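Long-range contacts in eukaryotic translation initiation factor 2D (Homo sapiens, PDB 5W2F), which delivers tRNA to the P-site of the eukaryotic ribosome without GTP, and is represented here by its C-terminal portion with the SWIB/MDM2 and SUI1 regions: residues K106-T116 against T127-G136; L146-N157 against Q169-W180. All coordinates share one frame; numbering follows the deposited sequence.

Contact 1: residues K106-T116 against T127-G136; sequences KKGRICPIDIT and TVVRNLEAYG
Tyr135 and Cys111 share the shortest polar contact between 106-116 and 127-136: the phenol OH donates to Cys111 O at 2.6 Å, approaching from above the carbonyl plane. One residue on, Asn131 ND2 donates to Pro112 O at 2.8 Å, with the acceptor close to the amide plane; Asn131 OD1 is held by Lys163, so both ends of the amide are engaged and its rotation is fixed. A third side-chain bond comes from Lys106, whose chain, bent at chi2 (-77°), brings NZ to within 2.9 Å of Glu133 O. That carbonyl also accepts from Gly136 N, the two donors arriving from opposite faces of its plane, and the lysine thereby ties the end of strand 104-107 to the short 3-10 turn after strand 124-130. These three bonds lie beside the open end of a beta hairpin of the SUI1 region, whose strands 113-121 and 124-130 run antiparallel. Asp114-Arg130 and Thr116-Val128 are its hydrogen-bonded pairs here, Arg130 N reaching Asp114 O at 2.8 Å; Ile115-Val129 is the non-hydrogen-bonded pair between them. The side chains of Asp114 and Arg130 cross at a slant without a salt bridge: Asp114 OD2 rests 3.5 Å from Arg130 CD, while OD1 is bonded to Gln194 and the guanidinium to Pro160 O. On the face bearing Ile115 and Val129, Leu178 and Leu182 of helix 175-185 pack against the sheet. Ile113 meets the Tyr135 ring obliquely, Ile113 CG1 lying 3.5 Å from Tyr135 CD1, and sends CG2 toward Val129 CG1.

Contact 2: residues L146-N157 against Q169-W180; sequences LQQRCQASTTVN and QIQGNQVHHLGW. With FMT (formic acid), chain C; FMT (formic acid), chain D.
Arg149 lays its side chain along the indole of Trp180. From CB the chain sets out opposite the backbone N (chi1 -171°) and bends at chi2, which carries CG to 3.8 Å from Trp180 CZ3. CD lies over the six-membered ring in a CH-pi contact. Arg149 NE, above the indole, donates to O2 of a bound formic acid (chain C) at 2.8 Å, nearly straight. Arg149 CZ sits 3.6 Å from the centroid of the Trp180 six-membered ring, and the guanidinium stacks on the indole with planes 8° apart, a cation-pi pair. Arg149 NH1 reaches ligand O1 at 2.9 Å, and NH2 lies over Trp180 CZ2. Ligand O2 also accepts from His177 ND1 at 2.6 Å, so O2 has two donors, while the NE and NH1 bonds and the stacked indole hold the guanidinium flat. Cys150 SG approaches the His177 ring obliquely, 3.6 Å from His177 CD2. Deeper, Leu146 CD1 touches both Ile170 CD1 and Leu178 CD2. Beyond the helix, Ala152 CB lies against Ile170 CG2, and strands 154-158 and 166-171 pair through Thr155 and Gln169, whose N and O atoms bond reciprocally. Helices 139-150 and 175-185 pack on the sheet to which this hairpin belongs, the two-layer alpha/beta sandwich of the SUI1 fold.

How the contacts relate
Contact 1 and contact 2 illustrate how two hairpins become one domain: 113-121 with 124-130, and 154-158 with 166-171, are joined edge to edge where strands 124-130 and 166-171 neighbour each other. Their centres lie about 16 Å apart, yet Thr127 belongs to the seam, its O atom 2.8 Å from Ile170 N and its OG1 2.7 Å from Gly172 O, both probable hydrogen bonds. On the helix side, Ile115 CD1 packs 3.7 Å from Leu178 CB. The two contacts follow one another in sequence, helix 139-150 coming after strand 124-130. The chain C formic acid belongs to contact 2 and probably comes from the crystallisation liquor, so it marks no known site.

Contact 1: residues K106-T116 against T127-G136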
loop_
_atom_site.group_PDB
_atom_site.type_symbol
_atom_site.label_atom_id
_atom_site.label_comp_id
_atom_site.label_asym_id
_atom_site.label_seq_id
_atom_site.Cartn_x
_atom_site.Cartn_y
_atom_site.Cartn_z
ATOM N N LYS A 106 -4.768 4.328 2.690
ATOM C CA LYS A 106 -3.389 4.555 3.065
ATOM C C LYS A 106 -2.570 4.862 1.824
ATOM O O LYS A 106 -2.780 4.256 0.770
ATOM C CB LYS A 106 -2.851 3.301 3.707
ATOM C CG LYS A 106 -3.430 3.000 5.078
ATOM C CD LYS A 106 -2.786 3.907 6.122
ATOM C CE LYS A 106 -3.341 3.695 7.494
ATOM N NZ LYS A 106 -2.646 4.538 8.491
ATOM N N LYS A 107 -1.621 5.781 1.966
ATOM C CA LYS A 107 -0.608 6.028 0.941
ATOM C C LYS A 107 0.637 5.191 1.227
ATOM O O LYS A 107 1.052 5.011 2.375
ATOM C CB LYS A 107 -0.266 7.486 0.877
ATOM C CG LYS A 107 -1.431 8.291 0.375
ATOM C CD LYS A 107 -1.064 9.748 0.179
ATOM C CE LYS A 107 -0.176 9.944 -1.030
ATOM N NZ LYS A 107 -0.267 11.345 -1.505
ATOM N N GLY A 108 1.229 4.703 0.154
ATOM C CA GLY A 108 2.453 3.938 0.210
ATOM C C GLY A 108 2.245 2.518 -0.245
ATOM O O GLY A 108 1.128 2.067 -0.480
ATOM N N ARG A 109 3.349 1.819 -0.391
ATOM C CA ARG A 109 3.313 0.405 -0.685
ATOM C C ARG A 109 2.840 -0.342 0.541
ATOM O O ARG A 109 3.061 0.087 1.683
ATOM C CB ARG A 109 4.687 -0.083 -1.140
ATOM C CG ARG A 109 5.138 0.643 -2.400
ATOM C CD ARG A 109 6.116 -0.155 -3.235
ATOM N NE ARG A 109 6.438 0.573 -4.461
ATOM C CZ ARG A 109 5.641 0.688 -5.530
ATOM N NH1 ARG A 109 4.434 0.113 -5.580
ATOM N NH2 ARG A 109 6.063 1.390 -6.573
ATOM N N ILE A 110 2.150 -1.446 0.295
ATOM C CA ILE A 110 1.685 -2.305 1.362
ATOM C C ILE A 110 2.976 -2.873 2.002
ATOM O O ILE A 110 3.899 -3.296 1.288
ATOM C CB ILE A 110 0.743 -3.430 0.841
ATOM C CG1 ILE A 110 -0.472 -2.840 0.085
ATOM C CG2 ILE A 110 0.244 -4.284 2.001
ATOM C CD1 ILE A 110 -1.180 -3.787 -0.857
ATOM N N CYS A 111 3.057 -2.764 3.324
ATOM C CA CYS A 111 4.126 -3.364 4.117
ATOM C C CYS A 111 3.453 -4.350 5.062
ATOM O O CYS A 111 2.326 -4.129 5.479
ATOM C CB CYS A 111 4.854 -2.296 4.939
ATOM S SG CYS A 111 3.799 -1.262 5.994
ATOM N N PRO A 112 4.148 -5.430 5.411
ATOM C CA PRO A 112 3.557 -6.413 6.290
ATOM C C PRO A 112 3.552 -5.978 7.740
ATOM O O PRO A 112 4.425 -5.206 8.169
ATOM C CB PRO A 112 4.477 -7.615 6.131
ATOM C CG PRO A 112 5.817 -7.002 5.832
ATOM C CD PRO A 112 5.511 -5.806 4.998
ATOM N N ILE A 113 2.589 -6.509 8.491
ATOM C CA ILE A 113 2.721 -6.501 9.959
ATOM C C ILE A 113 3.784 -7.541 10.309
ATOM O O ILE A 113 3.741 -8.665 9.797
ATOM C CB ILE A 113 1.406 -6.842 10.645
ATOM C CG1 ILE A 113 0.401 -5.727 10.397
ATOM C CG2 ILE A 113 1.626 -7.055 12.135
ATOM C CD1 ILE A 113 -1.020 -6.054 10.789
ATOM N N ASP A 114 4.758 -7.141 11.119
ATOM C CA ASP A 114 5.825 -8.031 11.555
ATOM C C ASP A 114 5.639 -8.343 13.025
ATOM O O ASP A 114 5.579 -7.437 13.855
ATOM C CB ASP A 114 7.223 -7.413 11.358
ATOM C CG ASP A 114 7.481 -6.955 9.951
ATOM O OD1 ASP A 114 7.239 -7.728 9.006
ATOM O OD2 ASP A 114 7.912 -5.785 9.797
ATOM N N ILE A 115 5.598 -9.626 13.327
ATOM C CA ILE A 115 5.505 -10.150 14.690
ATOM C C ILE A 115 6.755 -10.957 14.960
ATOM O O ILE A 115 7.010 -11.931 14.252
ATOM C CB ILE A 115 4.292 -11.062 14.889
ATOM C CG1 ILE A 115 2.992 -10.380 14.483
ATOM C CG2 ILE A 115 4.231 -11.568 16.321
ATOM C CD1 ILE A 115 1.927 -11.361 14.113
ATOM N N THR A 116 7.542 -10.536 15.943
ATOM C CA THR A 116 8.815 -11.139 16.185
ATOM C C THR A 116 9.016 -11.449 17.673
ATOM O O THR A 116 8.691 -10.622 18.522
ATOM C CB THR A 116 9.867 -10.156 15.667
ATOM O OG1 THR A 116 9.543 -9.806 14.298
ATOM C CG2 THR A 116 11.242 -10.736 15.789
ATOM N N THR A 127 7.410 -10.381 22.712
ATOM C CA THR A 127 6.783 -10.374 21.392
ATOM C C THR A 127 6.677 -8.930 20.936
ATOM O O THR A 127 6.185 -8.075 21.683
ATOM C CB THR A 127 5.400 -11.034 21.455
ATOM O OG1 THR A 127 5.526 -12.343 22.011
ATOM C CG2 THR A 127 4.769 -11.147 20.095
ATOM N N VAL A 128 7.184 -8.647 19.735
ATOM C CA VAL A 128 7.243 -7.285 19.208
ATOM C C VAL A 128 6.448 -7.210 17.909
ATOM O O VAL A 128 6.646 -8.035 17.015
ATOM C CB VAL A 128 8.701 -6.855 18.989
ATOM C CG1 VAL A 128 8.770 -5.441 18.435
ATOM C CG2 VAL A 128 9.529 -7.038 20.279
ATOM N N VAL A 129 5.554 -6.223 17.826
ATOM C CA VAL A 129 4.606 -6.105 16.716
ATOM C C VAL A 129 4.753 -4.752 16.047
ATOM O O VAL A 129 4.498 -3.717 16.680
ATOM C CB VAL A 129 3.155 -6.317 17.180
ATOM C CG1 VAL A 129 2.224 -6.410 15.966
ATOM C CG2 VAL A 129 3.047 -7.556 18.071
ATOM N N ARG A 130 5.180 -4.774 14.778
ATOM C CA ARG A 130 5.450 -3.587 13.977
ATOM C C ARG A 130 4.426 -3.468 12.841
ATOM O O ARG A 130 3.965 -4.470 12.316
ATOM C CB ARG A 130 6.869 -3.760 13.355
ATOM C CG ARG A 130 7.307 -2.690 12.370
ATOM C CD ARG A 130 8.675 -3.009 11.806
ATOM N NE ARG A 130 9.714 -2.888 12.837
ATOM C CZ ARG A 130 10.513 -1.845 13.028
ATOM N NH1 ARG A 130 10.468 -0.786 12.245
ATOM N NH2 ARG A 130 11.367 -1.865 14.033
ATOM N N ASN A 131 4.124 -2.221 12.470
ATOM C CA ASN A 131 3.286 -1.836 11.329
ATOM C C ASN A 131 1.794 -1.967 11.538
ATOM O O ASN A 131 1.028 -1.995 10.580
ATOM C CB ASN A 131 3.724 -2.513 10.022
ATOM C CG ASN A 131 4.996 -1.952 9.494
ATOM O OD1 ASN A 131 5.287 -0.752 9.652
ATOM N ND2 ASN A 131 5.754 -2.794 8.818
ATOM N N LEU A 132 1.354 -1.960 12.790
ATOM C CA LEU A 132 -0.072 -2.005 13.042
ATOM C C LEU A 132 -0.771 -0.808 12.410
ATOM O O LEU A 132 -1.874 -0.949 11.876
ATOM C CB LEU A 132 -0.357 -2.046 14.542
ATOM C CG LEU A 132 0.032 -3.362 15.223
ATOM C CD1 LEU A 132 0.082 -3.175 16.734
ATOM C CD2 LEU A 132 -0.928 -4.475 14.853
ATOM N N GLU A 133 -0.144 0.368 12.467
ATOM C CA GLU A 133 -0.779 1.580 11.967
ATOM C C GLU A 133 -0.970 1.524 10.448
ATOM O O GLU A 133 -1.858 2.169 9.921
ATOM C CB GLU A 133 0.027 2.820 12.382
ATOM C CG GLU A 133 0.126 3.003 13.917
ATOM C CD GLU A 133 1.392 3.762 14.441
ATOM O OE1 GLU A 133 2.566 3.388 14.180
ATOM O OE2 GLU A 133 1.228 4.754 15.162
ATOM N N ALA A 134 -0.162 0.735 9.746
ATOM C CA ALA A 134 -0.318 0.563 8.293
ATOM C C ALA A 134 -1.647 -0.074 7.923
ATOM O O ALA A 134 -2.094 0.022 6.776
ATOM C CB ALA A 134 0.828 -0.260 7.733
ATOM N N TYR A 135 -2.273 -0.732 8.898
ATOM C CA TYR A 135 -3.570 -1.394 8.726
ATOM C C TYR A 135 -4.675 -0.702 9.506
ATOM O O TYR A 135 -5.773 -1.254 9.660
ATOM C CB TYR A 135 -3.468 -2.888 9.075
ATOM C CG TYR A 135 -2.561 -3.559 8.095
ATOM C CD1 TYR A 135 -1.179 -3.484 8.224
ATOM C CD2 TYR A 135 -3.074 -4.234 6.990
ATOM C CE1 TYR A 135 -0.336 -4.028 7.264
ATOM C CE2 TYR A 135 -2.226 -4.787 6.050
ATOM C CZ TYR A 135 -0.863 -4.687 6.187
ATOM O OH TYR A 135 -0.052 -5.245 5.237
ATOM N N GLY A 136 -4.423 0.539 9.931
ATOM C CA GLY A 136 -5.421 1.296 10.651
ATOM C C GLY A 136 -5.684 0.881 12.073
ATOM O O GLY A 136 -6.719 1.246 12.635
#

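Contact 2: residues L146-N157 against Q169-W180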
loop_
_atom_site.group_PDB
_atom_site.type_symbol
_atom_site.label_atom_id
_atom_site.label_comp_id
_atom_site.label_asym_id
_atom_site.label_seq_id
_atom_site.Cartn_x
_atom_site.Cartn_y
_atom_site.Cartn_z
ATOM N N LEU A 146 -4.361 -6.874 24.078
ATOM C CA LEU A 146 -3.426 -7.962 24.309
ATOM C C LEU A 146 -3.019 -8.113 25.774
ATOM O O LEU A 146 -2.782 -9.231 26.225
ATOM C CB LEU A 146 -2.175 -7.815 23.441
ATOM C CG LEU A 146 -2.429 -8.001 21.947
ATOM C CD1 LEU A 146 -1.150 -7.699 21.188
ATOM C CD2 LEU A 146 -2.862 -9.429 21.654
ATOM N N GLN A 147 -2.943 -7.016 26.526
ATOM C CA GLN A 147 -2.612 -7.133 27.950
ATOM C C GLN A 147 -3.650 -8.025 28.665
ATOM O O GLN A 147 -3.283 -8.881 29.485
ATOM C CB GLN A 147 -2.481 -5.748 28.597
ATOM C CG GLN A 147 -1.939 -5.745 30.034
ATOM C CD GLN A 147 -1.364 -4.385 30.454
ATOM O OE1 GLN A 147 -0.260 -3.979 30.055
ATOM N NE2 GLN A 147 -2.102 -3.691 31.266
ATOM N N GLN A 148 -4.926 -7.851 28.316
ATOM C CA GLN A 148 -6.008 -8.696 28.835
ATOM C C GLN A 148 -5.971 -10.112 28.266
ATOM O O GLN A 148 -6.024 -11.070 29.029
ATOM C CB GLN A 148 -7.371 -8.064 28.533
ATOM C CG GLN A 148 -8.581 -8.800 29.112
ATOM C CD GLN A 148 -8.633 -8.763 30.632
ATOM O OE1 GLN A 148 -8.675 -9.808 31.293
ATOM N NE2 GLN A 148 -8.627 -7.559 31.196
ATOM N N ARG A 149 -5.864 -10.236 26.937
ATOM C CA ARG A 149 -5.909 -11.543 26.254
ATOM C C ARG A 149 -4.738 -12.421 26.674
ATOM O O ARG A 149 -4.914 -13.620 26.924
ATOM C CB ARG A 149 -5.895 -11.372 24.728
ATOM C CG ARG A 149 -6.159 -12.637 23.902
ATOM C CD ARG A 149 -7.632 -13.031 23.942
ATOM N NE ARG A 149 -7.957 -14.119 23.014
ATOM C CZ ARG A 149 -9.195 -14.492 22.685
ATOM N NH1 ARG A 149 -9.368 -15.492 21.830
ATOM N NH2 ARG A 149 -10.273 -13.878 23.195
ATOM N N CYS A 150 -3.550 -11.817 26.745
ATOM C CA CYS A 150 -2.325 -12.547 27.046
ATOM C C CYS A 150 -2.041 -12.715 28.536
ATOM O O CYS A 150 -1.208 -13.543 28.900
ATOM C CB CYS A 150 -1.132 -11.849 26.417
ATOM S SG CYS A 150 -1.247 -11.601 24.634
ATOM N N GLN A 151 -2.688 -11.915 29.381
ATOM C CA GLN A 151 -2.363 -11.841 30.818
ATOM C C GLN A 151 -0.872 -11.564 31.013
ATOM O O GLN A 151 -0.169 -12.254 31.761
ATOM C CB GLN A 151 -2.832 -13.105 31.562
ATOM C CG GLN A 151 -4.344 -13.305 31.513
ATOM C CD GLN A 151 -5.127 -12.200 32.211
ATOM O OE1 GLN A 151 -4.700 -11.675 33.241
ATOM N NE2 GLN A 151 -6.286 -11.846 31.652
ATOM N N ALA A 152 -0.405 -10.554 30.283
ATOM C CA ALA A 152 0.995 -10.186 30.257
ATOM C C ALA A 152 1.108 -8.702 29.963
ATOM O O ALA A 152 0.298 -8.134 29.225
ATOM C CB ALA A 152 1.724 -10.976 29.185
ATOM N N SER A 153 2.127 -8.086 30.542
ATOM C CA SER A 153 2.372 -6.674 30.390
ATOM C C SER A 153 2.634 -6.296 28.928
ATOM O O SER A 153 3.392 -6.960 28.224
ATOM C CB SER A 153 3.580 -6.273 31.211
ATOM O OG SER A 153 3.768 -4.877 31.142
ATOM N N THR A 154 2.023 -5.196 28.504
ATOM C CA THR A 154 2.280 -4.622 27.211
ATOM C C THR A 154 2.744 -3.206 27.350
ATOM O O THR A 154 2.371 -2.481 28.302
ATOM C CB THR A 154 1.034 -4.626 26.317
ATOM O OG1 THR A 154 0.017 -3.789 26.880
ATOM C CG2 THR A 154 0.501 -6.027 26.121
ATOM N N THR A 155 3.514 -2.784 26.367
ATOM C CA THR A 155 3.990 -1.403 26.247
ATOM C C THR A 155 3.956 -0.978 24.786
ATOM O O THR A 155 3.996 -1.828 23.892
ATOM C CB THR A 155 5.444 -1.248 26.751
ATOM O OG1 THR A 155 6.317 -2.092 25.994
ATOM C CG2 THR A 155 5.561 -1.606 28.204
ATOM N N VAL A 156 3.910 0.324 24.560
ATOM C CA VAL A 156 4.027 0.906 23.231
ATOM C C VAL A 156 5.243 1.818 23.221
ATOM O O VAL A 156 5.400 2.665 24.098
ATOM C CB VAL A 156 2.781 1.712 22.875
ATOM C CG1 VAL A 156 2.948 2.404 21.532
ATOM C CG2 VAL A 156 1.552 0.827 22.926
ATOM N N ASN A 157 6.082 1.649 22.210
ATOM C CA ASN A 157 7.340 2.391 22.089
ATOM C C ASN A 157 7.592 2.702 20.623
ATOM O O ASN A 157 7.039 2.034 19.725
ATOM C CB ASN A 157 8.544 1.550 22.545
ATOM C CG ASN A 157 8.440 1.059 23.970
ATOM O OD1 ASN A 157 8.674 -0.117 24.252
ATOM N ND2 ASN A 157 8.115 1.955 24.873
ATOM N N GLN A 169 5.026 -4.065 22.387
ATOM C CA GLN A 169 5.763 -5.151 23.000
ATOM C C GLN A 169 4.895 -5.822 24.034
ATOM O O GLN A 169 4.254 -5.135 24.851
ATOM C CB GLN A 169 7.030 -4.613 23.614
ATOM C CG GLN A 169 8.021 -4.154 22.574
ATOM C CD GLN A 169 9.383 -3.841 23.173
ATOM O OE1 GLN A 169 9.474 -3.378 24.320
ATOM N NE2 GLN A 169 10.451 -4.082 22.403
ATOM N N ILE A 170 4.904 -7.147 24.029
ATOM C CA ILE A 170 4.184 -7.914 25.031
ATOM C C ILE A 170 5.175 -8.866 25.704
ATOM O O ILE A 170 5.937 -9.531 25.025
ATOM C CB ILE A 170 3.019 -8.742 24.443
ATOM C CG1 ILE A 170 2.191 -7.927 23.435
ATOM C CG2 ILE A 170 2.155 -9.294 25.580
ATOM C CD1 ILE A 170 2.629 -8.150 21.980
ATOM N N GLN A 171 5.165 -8.907 27.039
ATOM C CA GLN A 171 6.024 -9.858 27.737
ATOM C C GLN A 171 5.629 -11.291 27.357
ATOM O O GLN A 171 4.446 -11.615 27.222
ATOM C CB GLN A 171 5.907 -9.653 29.246
ATOM C CG GLN A 171 6.536 -8.371 29.739
ATOM C CD GLN A 171 8.032 -8.275 29.475
ATOM O OE1 GLN A 171 8.526 -7.240 29.013
ATOM N NE2 GLN A 171 8.759 -9.345 29.775
ATOM N N GLY A 172 6.643 -12.124 27.145
ATOM C CA GLY A 172 6.442 -13.521 26.853
ATOM C C GLY A 172 6.232 -13.807 25.372
ATOM O O GLY A 172 6.418 -12.939 24.523
ATOM N N ASN A 173 5.859 -15.053 25.096
ATOM C CA ASN A 173 5.676 -15.567 23.744
ATOM C C ASN A 173 4.201 -15.563 23.425
ATOM O O ASN A 173 3.448 -16.442 23.868
ATOM C CB ASN A 173 6.275 -16.953 23.646
ATOM C CG ASN A 173 6.210 -17.526 22.242
ATOM O OD1 ASN A 173 5.408 -17.077 21.415
ATOM N ND2 ASN A 173 7.041 -18.537 21.974
ATOM N N GLN A 174 3.782 -14.552 22.659
ATOM C CA GLN A 174 2.360 -14.271 22.477
ATOM C C GLN A 174 1.925 -14.317 21.029
ATOM O O GLN A 174 0.842 -13.818 20.694
ATOM C CB GLN A 174 2.012 -12.906 23.083
ATOM C CG GLN A 174 2.523 -12.719 24.507
ATOM C CD GLN A 174 1.952 -13.702 25.522
ATOM O OE1 GLN A 174 0.989 -14.434 25.259
ATOM N NE2 GLN A 174 2.542 -13.696 26.715
ATOM N N VAL A 175 2.755 -14.917 20.170
ATOM C CA VAL A 175 2.503 -14.880 18.726
ATOM C C VAL A 175 1.117 -15.436 18.368
ATOM O O VAL A 175 0.406 -14.868 17.527
ATOM C CB VAL A 175 3.602 -15.616 17.958
ATOM C CG1 VAL A 175 3.359 -15.564 16.451
ATOM C CG2 VAL A 175 4.987 -15.083 18.303
ATOM N N HIS A 176 0.732 -16.524 19.021
ATOM C CA HIS A 176 -0.581 -17.133 18.773
ATOM C C HIS A 176 -1.744 -16.201 19.067
ATOM O O HIS A 176 -2.753 -16.225 18.368
ATOM C CB HIS A 176 -0.714 -18.457 19.519
ATOM C CG HIS A 176 -0.512 -18.356 20.999
ATOM N ND1 HIS A 176 0.716 -18.067 21.560
ATOM C CD2 HIS A 176 -1.378 -18.514 22.035
ATOM C CE1 HIS A 176 0.595 -18.045 22.879
ATOM N NE2 HIS A 176 -0.660 -18.340 23.193
ATOM N N HIS A 177 -1.592 -15.340 20.060
ATOM C CA HIS A 177 -2.629 -14.361 20.354
ATOM C C HIS A 177 -2.723 -13.281 19.276
ATOM O O HIS A 177 -3.816 -12.768 19.009
ATOM C CB HIS A 177 -2.399 -13.731 21.724
ATOM C CG HIS A 177 -2.550 -14.695 22.857
ATOM N ND1 HIS A 177 -3.715 -15.394 23.103
ATOM C CD2 HIS A 177 -1.671 -15.074 23.814
ATOM C CE1 HIS A 177 -3.544 -16.157 24.171
ATOM N NE2 HIS A 177 -2.319 -15.966 24.632
ATOM N N LEU A 178 -1.589 -12.920 18.677
ATOM C CA LEU A 178 -1.632 -12.014 17.525
ATOM C C LEU A 178 -2.311 -12.666 16.329
ATOM O O LEU A 178 -2.974 -11.983 15.555
ATOM C CB LEU A 178 -0.244 -11.524 17.105
ATOM C CG LEU A 178 0.311 -10.326 17.847
ATOM C CD1 LEU A 178 -0.557 -9.096 17.597
ATOM C CD2 LEU A 178 0.476 -10.595 19.334
ATOM N N GLY A 179 -2.115 -13.967 16.144
ATOM C CA GLY A 179 -2.856 -14.667 15.104
ATOM C C GLY A 179 -4.351 -14.515 15.291
ATOM O O GLY A 179 -5.072 -14.152 14.354
ATOM N N TRP A 180 -4.824 -14.732 16.516
ATOM C CA TRP A 180 -6.237 -14.519 16.805
ATOM C C TRP A 180 -6.661 -13.084 16.482
ATOM O O TRP A 180 -7.637 -12.845 15.770
ATOM C CB TRP A 180 -6.531 -14.853 18.268
ATOM C CG TRP A 180 -7.813 -14.269 18.748
ATOM C CD1 TRP A 180 -9.066 -14.717 18.466
ATOM C CD2 TRP A 180 -7.979 -13.063 19.520
ATOM N NE1 TRP A 180 -10.004 -13.891 19.037
ATOM C CE2 TRP A 180 -9.363 -12.874 19.697
ATOM C CE3 TRP A 180 -7.092 -12.155 20.104
ATOM C CZ2 TRP A 180 -9.883 -11.802 20.424
ATOM C CZ3 TRP A 180 -7.613 -11.064 20.808
ATOM C CH2 TRP A 180 -8.996 -10.909 20.965
HETATM C C FMT C . -6.046 -16.756 21.135
HETATM O O1 FMT C . -7.172 -17.132 20.831
HETATM O O2 FMT C . -5.935 -15.589 21.757
HETATM C C FMT D . 9.054 -19.957 25.304
HETATM O O1 FMT D . 8.387 -19.487 24.412
HETATM O O2 FMT D . 10.340 -20.125 25.057
HETATM O O HOH W 1 1.773 -15.336 28.993
HETATM O O HOH W 2 6.223 -5.133 27.778
#